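Local coordinates for protein pyruvate formate-lyase 2 (Archaeoglobus fulgidus, PDB 2F3O) that probably acts as a lyase of the glycyl radical enzyme family, although its substrate and reaction are not established, at residues G276-Y281 with V335-C340; V369-N374 with L396-D401. One frame throughout, in Å; residues are numbered along the deposited sequence.

Contact 1: residues G276-Y281 with V335-C340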
# COMPACT_ATOMS: atom_id res chain seq x y z
N GLY A 276 3.29 -16.43 -29.51
CA GLY A 276 4.33 -16.74 -28.53
C GLY A 276 5.19 -17.92 -28.85
O GLY A 276 5.42 -18.25 -30.00
N ARG A 277 5.68 -18.59 -27.82
CA ARG A 277 6.54 -19.75 -28.04
C ARG A 277 5.75 -21.01 -28.35
O ARG A 277 5.74 -21.96 -27.57
CB ARG A 277 7.45 -19.98 -26.86
CG ARG A 277 8.35 -18.81 -26.60
CD ARG A 277 9.29 -19.14 -25.47
NE ARG A 277 10.42 -19.91 -25.95
CZ ARG A 277 11.41 -20.26 -25.16
NH1 ARG A 277 11.37 -19.90 -23.90
NH2 ARG A 277 12.44 -20.96 -25.63
N ILE A 278 5.14 -20.99 -29.53
CA ILE A 278 4.24 -22.00 -30.04
C ILE A 278 4.88 -23.39 -30.17
O ILE A 278 4.20 -24.39 -30.00
CB ILE A 278 3.64 -21.53 -31.38
CG1 ILE A 278 2.38 -22.29 -31.74
CG2 ILE A 278 4.67 -21.58 -32.49
CD1 ILE A 278 1.55 -21.61 -32.81
N ASP A 279 6.19 -23.44 -30.42
CA ASP A 279 6.88 -24.72 -30.52
C ASP A 279 7.09 -25.36 -29.15
O ASP A 279 7.18 -26.59 -29.03
CB ASP A 279 8.20 -24.60 -31.29
CG ASP A 279 9.20 -23.72 -30.58
OD1 ASP A 279 8.84 -22.65 -30.07
OD2 ASP A 279 10.39 -24.10 -30.57
N GLN A 280 7.15 -24.53 -28.12
CA GLN A 280 7.37 -25.02 -26.78
C GLN A 280 6.10 -25.62 -26.17
O GLN A 280 6.15 -26.63 -25.46
CB GLN A 280 7.89 -23.87 -25.92
CG GLN A 280 9.11 -23.25 -26.48
CD GLN A 280 10.25 -24.25 -26.61
OE1 GLN A 280 10.55 -24.99 -25.67
NE2 GLN A 280 10.90 -24.26 -27.77
N TYR A 281 4.96 -24.99 -26.46
CA TYR A 281 3.73 -25.32 -25.77
C TYR A 281 2.79 -26.27 -26.54
O TYR A 281 1.82 -26.80 -25.96
CB TYR A 281 3.02 -24.05 -25.26
CG TYR A 281 2.44 -23.12 -26.30
CD1 TYR A 281 1.43 -23.53 -27.16
CD2 TYR A 281 2.84 -21.80 -26.36
CE1 TYR A 281 0.88 -22.67 -28.09
CE2 TYR A 281 2.28 -20.93 -27.28
CZ TYR A 281 1.30 -21.38 -28.15
OH TYR A 281 0.74 -20.54 -29.07
N VAL A 335 5.03 -15.46 -34.51
CA VAL A 335 5.14 -16.76 -33.93
C VAL A 335 6.60 -16.89 -33.48
O VAL A 335 7.49 -16.41 -34.18
CB VAL A 335 4.66 -17.82 -34.98
CG1 VAL A 335 5.79 -18.51 -35.72
CG2 VAL A 335 3.69 -18.81 -34.35
N THR A 336 6.85 -17.43 -32.28
CA THR A 336 8.23 -17.57 -31.77
C THR A 336 8.65 -19.04 -31.64
O THR A 336 8.05 -19.80 -30.88
CB THR A 336 8.41 -16.89 -30.40
OG1 THR A 336 7.88 -15.57 -30.44
CG2 THR A 336 9.88 -16.84 -29.99
N ILE A 337 9.69 -19.43 -32.38
CA ILE A 337 10.25 -20.77 -32.28
C ILE A 337 11.70 -20.77 -31.80
O ILE A 337 12.43 -19.78 -31.97
CB ILE A 337 10.12 -21.57 -33.62
CG1 ILE A 337 11.00 -20.97 -34.73
CG2 ILE A 337 8.68 -21.63 -34.08
CD1 ILE A 337 10.82 -21.66 -36.06
N GLY A 338 12.14 -21.88 -31.22
CA GLY A 338 13.53 -22.02 -30.79
C GLY A 338 13.83 -21.35 -29.47
O GLY A 338 12.93 -20.87 -28.79
N GLY A 339 15.09 -21.31 -29.10
CA GLY A 339 15.48 -20.62 -27.88
C GLY A 339 15.81 -21.58 -26.77
O GLY A 339 15.90 -22.78 -27.00
N CYS A 340 15.99 -21.06 -25.56
CA CYS A 340 16.37 -21.88 -24.42
C CYS A 340 15.29 -21.99 -23.33
O CYS A 340 14.27 -21.29 -23.38
CB CYS A 340 17.64 -21.33 -23.81
SG CYS A 340 17.38 -19.74 -23.05
O HOH W 1 5.01 -14.68 -30.93

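Contact 2: residues V369-N374 with L396-D401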
# COMPACT_ATOMS: atom_id res chain seq x y z
N VAL A 369 7.44 -15.06 -38.68
CA VAL A 369 8.14 -16.09 -37.91
C VAL A 369 9.49 -15.67 -37.32
O VAL A 369 10.40 -15.21 -38.02
CB VAL A 369 8.08 -17.47 -38.58
CG1 VAL A 369 7.45 -17.33 -39.94
CG2 VAL A 369 9.41 -18.17 -38.57
N HIS A 370 9.59 -15.83 -36.01
CA HIS A 370 10.71 -15.33 -35.25
C HIS A 370 11.46 -16.47 -34.62
O HIS A 370 10.89 -17.25 -33.87
CB HIS A 370 10.20 -14.42 -34.17
CG HIS A 370 9.58 -13.17 -34.68
ND1 HIS A 370 8.72 -12.40 -33.93
CD2 HIS A 370 9.70 -12.54 -35.87
CE1 HIS A 370 8.34 -11.35 -34.63
NE2 HIS A 370 8.91 -11.41 -35.81
N VAL A 371 12.74 -16.57 -34.95
CA VAL A 371 13.53 -17.70 -34.50
C VAL A 371 14.55 -17.24 -33.48
O VAL A 371 15.43 -16.45 -33.79
CB VAL A 371 14.25 -18.41 -35.67
CG1 VAL A 371 14.74 -19.76 -35.24
CG2 VAL A 371 13.34 -18.56 -36.87
N ARG A 372 14.41 -17.74 -32.26
CA ARG A 372 15.39 -17.53 -31.22
C ARG A 372 16.56 -18.52 -31.38
O ARG A 372 16.36 -19.74 -31.46
CB ARG A 372 14.76 -17.71 -29.84
CG ARG A 372 13.91 -16.55 -29.34
CD ARG A 372 13.34 -16.85 -27.93
NE ARG A 372 14.37 -17.33 -27.01
CZ ARG A 372 14.18 -17.57 -25.72
NH1 ARG A 372 12.99 -17.35 -25.18
NH2 ARG A 372 15.18 -18.01 -24.96
N ILE A 373 17.77 -17.98 -31.46
CA ILE A 373 18.95 -18.81 -31.43
C ILE A 373 19.93 -18.28 -30.41
O ILE A 373 19.88 -17.10 -30.03
CB ILE A 373 19.66 -18.87 -32.79
CG1 ILE A 373 19.82 -17.48 -33.36
CG2 ILE A 373 18.88 -19.71 -33.78
CD1 ILE A 373 20.30 -17.54 -34.77
N ASN A 374 20.83 -19.16 -29.98
CA ASN A 374 21.82 -18.81 -28.97
C ASN A 374 23.06 -19.65 -29.17
O ASN A 374 23.14 -20.43 -30.12
CB ASN A 374 21.27 -19.02 -27.55
CG ASN A 374 20.60 -20.38 -27.37
OD1 ASN A 374 21.26 -21.41 -27.37
ND2 ASN A 374 19.30 -20.37 -27.18
N LEU A 396 11.98 -15.00 -42.39
CA LEU A 396 12.51 -15.38 -41.08
C LEU A 396 13.10 -14.17 -40.41
O LEU A 396 13.56 -13.25 -41.07
CB LEU A 396 13.62 -16.40 -41.25
CG LEU A 396 13.38 -17.86 -40.87
CD1 LEU A 396 11.99 -18.27 -41.26
CD2 LEU A 396 14.40 -18.77 -41.54
N ALA A 397 13.10 -14.15 -39.08
CA ALA A 397 13.89 -13.17 -38.35
C ALA A 397 14.64 -13.91 -37.27
O ALA A 397 14.11 -14.85 -36.67
CB ALA A 397 13.04 -12.12 -37.76
N LEU A 398 15.87 -13.49 -37.03
CA LEU A 398 16.72 -14.17 -36.07
C LEU A 398 16.92 -13.33 -34.82
O LEU A 398 17.27 -12.16 -34.91
CB LEU A 398 18.06 -14.52 -36.72
CG LEU A 398 17.93 -15.56 -37.84
CD1 LEU A 398 19.24 -15.75 -38.53
CD2 LEU A 398 17.42 -16.88 -37.29
N PHE A 399 16.69 -13.93 -33.67
CA PHE A 399 16.78 -13.23 -32.39
C PHE A 399 17.84 -13.89 -31.52
O PHE A 399 17.79 -15.10 -31.27
CB PHE A 399 15.43 -13.25 -31.69
CG PHE A 399 14.39 -12.38 -32.34
CD1 PHE A 399 13.69 -12.81 -33.45
CD2 PHE A 399 14.10 -11.13 -31.82
CE1 PHE A 399 12.75 -12.00 -34.03
CE2 PHE A 399 13.14 -10.33 -32.40
CZ PHE A 399 12.47 -10.76 -33.50
N PHE A 400 18.79 -13.10 -31.04
CA PHE A 400 19.93 -13.65 -30.32
C PHE A 400 19.72 -13.56 -28.82
O PHE A 400 19.65 -12.46 -28.28
CB PHE A 400 21.22 -12.98 -30.80
CG PHE A 400 21.49 -13.20 -32.27
CD1 PHE A 400 21.11 -12.26 -33.22
CD2 PHE A 400 22.06 -14.39 -32.72
CE1 PHE A 400 21.32 -12.49 -34.57
CE2 PHE A 400 22.27 -14.62 -34.08
CZ PHE A 400 21.90 -13.66 -35.00
N ASP A 401 19.60 -14.72 -28.17
CA ASP A 401 19.18 -14.81 -26.77
C ASP A 401 20.02 -14.01 -25.77
O ASP A 401 19.49 -13.34 -24.91
CB ASP A 401 19.16 -16.27 -26.31
CG ASP A 401 17.91 -16.98 -26.72
OD1 ASP A 401 17.00 -16.31 -27.24
OD2 ASP A 401 17.83 -18.20 -26.51

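Contact 1: residues G276-Y281 with V335-C340
The guanidinium of Arg-277 meets the backbone of Gly-338 to Cys-340 through its edge. Cys-340 O lies in its plane and takes both terminal nitrogens, NH2 at 2.9 Å and NH1 at 3.3 Å. Gly-338 O stands slightly off that plane, 3.2 Å from NH2. NH2 therefore binds two carbonyls. A bend at chi3 (82°) turns NE out of the line of the extended first part of the chain. Tyr-343 of the second subunit also packs on Arg-277. The carboxylate of Asp-279 is a second flat group. Gly-338 N reaches its OD2 from above the carboxylate plane, at 2.9 Å, in a nearly straight hydrogen bond (N-H...O 172°). CG of Asp-279 lies between the backbone N and the carbonyl carbon (chi1 64°), and the carboxylate lies close to Ile-337 and Gly-338. OD2 also binds Thr-352, and more weakly Gln-280 NE2, whose amide is hydrogen-bonded to Ala-347 as well. Within 276-281, Ile-278 CA lies over one face of the Tyr-281 ring, offset toward the rim.

At the other end, Thr-336 N donates to Gly-276 O at 2.8 Å. One water joins Gly-276 N to Thr-336 OG1. The Thr-336 hydroxyl is further hydrogen-bonded to Thr-422 and Thr-423. On the apolar side, Ile-278 and Val-335 cross obliquely, with their CG2 atoms 3.5 Å apart. Ile-278 also packs on Met-355 and Leu-307, so this side faces helices 350-362 and 297-310.

Arg-277 is the centre of an inverse gamma turn and the N-cap residue of helix 278-281. The contact thus sets the start of a short helix against strand 334-338, an outermost strand within the chain of a five-stranded mixed sheet. Glycyl radical enzymes typically have a ten-stranded barrel within a helical shell, and this sheet is probably part of its wall.

Contact 2: residues V369-N374 with L396-D401
Strands 369-373 and 396-400 run parallel, with His-370 beside Ala-397 and Arg-372 beside Phe-399. Their axes approach to 4.7 Å and are turned 31° from each other. Backbone hydrogen bonds link them from Val-369 to Asp-401. One of these joins Val-371 N to Ala-397 O at 2.8 Å. The last runs from Asp-401 N to Ile-373 O, where strand 396-400 passes into helix 401-410. The two strands and helix 379-390 between them make a beta-alpha-beta unit.

On the sheet face of His-370 and Arg-372, the tip of the Phe-399 ring lies over one face of the imidazole. CE1 of Phe-399 is 3.4 Å from CG of His-370. The imidazole is held at ND1 by Thr-423. Farther along, Arg-372 grips Asp-401 side-on in a salt bridge, NE to OD1 at 2.8 Å and NH2 to OD2 at 3.1 Å. A bend at chi3 (49°) directs NE to the acid. The guanidinium and carboxylate planes are 75° apart. Asn-374 ND2 also binds Asp-401 OD2, at 2.7 Å, from the opposite face of the carboxylate to Arg-372 NH2. OD1 has a second partner in Tyr-421, and Arg-372 also binds the carbonyls of Leu-419 and Tyr-421.

The other face is apolar. CD1 of Ile-373 touches CE2 of Phe-400 at 3.6 Å and CD2 of Leu-398 at 3.9 Å. The Ile-373 and Phe-400 side chains lie side by side, pointing the same way. Val-371 packs on Leu-396 and Leu-398. Helices 379-390 and 704-717 cover this face.

In the fold
Both contacts reach the same five-stranded sheet, with centres about 10 Å apart. Strand 334-338 of contact 1 lies beside strand 368-373 of contact 2. Val-335 O is 2.8 Å from His-370 N, and Ile-337 O is 2.9 Å from Arg-372 N, both probable hydrogen bonds. Thr-423 joins the contacts a second time, since it binds both Thr-336 and His-370. The NH1 groups of Arg-277 and Arg-372 come close, and the acid of Asp-401 may ease their repulsion. A bound glycerol lies about 8 Å from the His-370 side chain and about 12 Å from that of Thr-336, so contact 2 is nearer to it.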